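Local coordinates for protein cyclic UMP-AMP synthase (Rhodothermus marinus SG0.5JP17-172, PDB 6E0K) that joins UTP and ATP into the second messenger 3',3'-cUAMP, the infection signal of a CBASS antiphage defence system, at residues 51-55 against 190-195. Numbering follows the deposited sequence.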
loop_
_atom_site.group_PDB
_atom_site.type_symbol
_atom_site.label_atom_id
_atom_site.label_comp_id
_atom_site.label_asym_id
_atom_site.label_seq_id
_atom_site.Cartn_x
_atom_site.Cartn_y
_atom_site.Cartn_z
ATOM N N ASN A 51 4.733 6.054 0.909
ATOM C CA ASN A 51 4.744 6.275 -0.527
ATOM C C ASN A 51 4.426 7.707 -0.899
ATOM O O ASN A 51 4.281 8.007 -2.091
ATOM C CB ASN A 51 3.780 5.307 -1.208
ATOM C CG ASN A 51 4.331 3.891 -1.232
ATOM O OD1 ASN A 51 5.093 3.531 -2.126
ATOM N ND2 ASN A 51 3.989 3.104 -0.221
ATOM N N SER A 52 4.363 8.596 0.098
ATOM C CA SER A 52 4.086 10.017 -0.097
ATOM C C SER A 52 2.762 10.247 -0.800
ATOM O O SER A 52 2.600 11.244 -1.502
ATOM C CB SER A 52 5.208 10.718 -0.871
ATOM O OG SER A 52 6.439 10.575 -0.200
ATOM N N THR A 53 1.794 9.358 -0.608
ATOM C CA THR A 53 0.478 9.548 -1.200
ATOM C C THR A 53 -0.593 9.824 -0.160
ATOM O O THR A 53 -1.783 9.794 -0.493
ATOM C CB THR A 53 0.085 8.325 -2.034
ATOM O OG1 THR A 53 0.108 7.163 -1.200
ATOM C CG2 THR A 53 1.066 8.124 -3.172
ATOM N N ASN A 54 -0.208 10.140 1.077
ATOM C CA ASN A 54 -1.195 10.473 2.098
ATOM C C ASN A 54 -1.839 11.832 1.813
ATOM O O ASN A 54 -1.147 12.817 1.525
ATOM C CB ASN A 54 -0.545 10.477 3.489
ATOM C CG ASN A 54 0.628 11.436 3.580
ATOM O OD1 ASN A 54 1.641 11.263 2.891
ATOM N ND2 ASN A 54 0.505 12.441 4.439
ATOM N N ILE A 55 -3.173 11.877 1.854
ATOM C CA ILE A 55 -3.882 13.141 1.648
ATOM C C ILE A 55 -4.262 13.810 2.959
ATOM O O ILE A 55 -4.711 14.969 2.946
ATOM C CB ILE A 55 -5.129 12.956 0.751
ATOM C CG1 ILE A 55 -6.101 11.942 1.358
ATOM C CG2 ILE A 55 -4.704 12.548 -0.665
ATOM C CD1 ILE A 55 -7.440 11.858 0.630
ATOM N N ILE A 190 -1.462 10.857 -8.009
ATOM C CA ILE A 190 -2.182 9.929 -7.142
ATOM C C ILE A 190 -2.980 10.695 -6.101
ATOM O O ILE A 190 -4.160 10.412 -5.861
ATOM C CB ILE A 190 -1.211 8.952 -6.465
ATOM C CG1 ILE A 190 -0.620 7.978 -7.488
ATOM C CG2 ILE A 190 -1.927 8.184 -5.361
ATOM C CD1 ILE A 190 0.504 7.138 -6.868
ATOM N N ARG A 191 -2.347 11.683 -5.470
ATOM C CA ARG A 191 -3.038 12.416 -4.415
ATOM C C ARG A 191 -4.206 13.210 -4.973
ATOM O O ARG A 191 -5.268 13.273 -4.347
ATOM C CB ARG A 191 -2.058 13.330 -3.674
ATOM C CG ARG A 191 -0.950 12.514 -2.985
ATOM C CD ARG A 191 -0.103 13.363 -2.038
ATOM N NE ARG A 191 0.458 14.532 -2.711
ATOM C CZ ARG A 191 1.726 14.656 -3.103
ATOM N NH1 ARG A 191 2.617 13.700 -2.866
ATOM N NH2 ARG A 191 2.107 15.777 -3.724
ATOM N N MET A 192 -4.025 13.816 -6.151
ATOM C CA MET A 192 -5.119 14.517 -6.822
ATOM C C MET A 192 -6.325 13.604 -7.004
ATOM O O MET A 192 -7.452 13.972 -6.661
ATOM C CB MET A 192 -4.646 15.043 -8.171
ATOM C CG MET A 192 -5.765 15.742 -8.957
ATOM S SD MET A 192 -5.296 16.080 -10.662
ATOM C CE MET A 192 -5.242 14.422 -11.358
ATOM N N PHE A 193 -6.105 12.394 -7.519
ATOM C CA PHE A 193 -7.236 11.498 -7.727
ATOM C C PHE A 193 -7.814 10.994 -6.406
ATOM O O PHE A 193 -9.034 10.837 -6.289
ATOM C CB PHE A 193 -6.830 10.337 -8.632
ATOM C CG PHE A 193 -6.798 10.704 -10.084
ATOM C CD1 PHE A 193 -7.959 11.104 -10.740
ATOM C CD2 PHE A 193 -5.614 10.638 -10.808
ATOM C CE1 PHE A 193 -7.934 11.448 -12.086
ATOM C CE2 PHE A 193 -5.588 10.958 -12.166
ATOM C CZ PHE A 193 -6.758 11.380 -12.800
ATOM N N LYS A 194 -6.970 10.735 -5.402
ATOM C CA LYS A 194 -7.497 10.383 -4.085
ATOM C C LYS A 194 -8.395 11.478 -3.529
ATOM O O LYS A 194 -9.463 11.198 -2.974
ATOM C CB LYS A 194 -6.349 10.102 -3.104
ATOM C CG LYS A 194 -5.714 8.753 -3.270
ATOM C CD LYS A 194 -4.598 8.632 -2.242
ATOM C CE LYS A 194 -4.002 7.268 -2.164
ATOM N NZ LYS A 194 -3.255 7.229 -0.857
ATOM N N ASN A 195 -7.947 12.731 -3.602
ATOM C CA ASN A 195 -8.781 13.820 -3.097
ATOM C C ASN A 195 -10.027 14.037 -3.954
ATOM O O ASN A 195 -11.086 14.397 -3.419
ATOM C CB ASN A 195 -7.961 15.101 -2.996
ATOM C CG ASN A 195 -7.382 15.320 -1.603
ATOM O OD1 ASN A 195 -8.054 15.122 -0.581
ATOM N ND2 ASN A 195 -6.122 15.720 -1.556
HETATM O O HOH W 1 -4.404 16.590 0.709
HETATM O O HOH W 2 -7.629 15.362 2.146
#
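Two basic side chains from one helix, Arg-191 and Lys-194, reach successive carbonyl groups of the Schellman motif that ends helix 47-50. Ser-52, with positive phi, is its C-prime residue, and the turn leaves its carbonyl pointing at the Arg-191 guanidinium. Arg-191 NH1 donates to Ser-52 O at 2.8 Å, in the guanidinium plane, while its NE goes to Ser-12 O. One turn further on, Lys-194 NZ bonds to Thr-53 O at 3.0 Å and only weakly, at 3.4 Å, to Thr-53 OG1, whose better partner is Glu-216. The contact joins a loop of the nucleotidyltransferase domain to helix 186-202; it lies beside the ATP site, as Lys-194 and Ser-48 bind ATP. Ile-55 CG2 packs between the polar arms, 3.8 Å from Lys-194 CB, and Thr-53 CG2 meets Ile-190 CG2 at 3.7 Å. At the far end two waters bridge Ile-55 O to the Asn-195 amide, whose ND2 also donates to Trp-11 O: one accepts from ND2 at 3.0 Å, the other donates to OD1 at 2.8 Å.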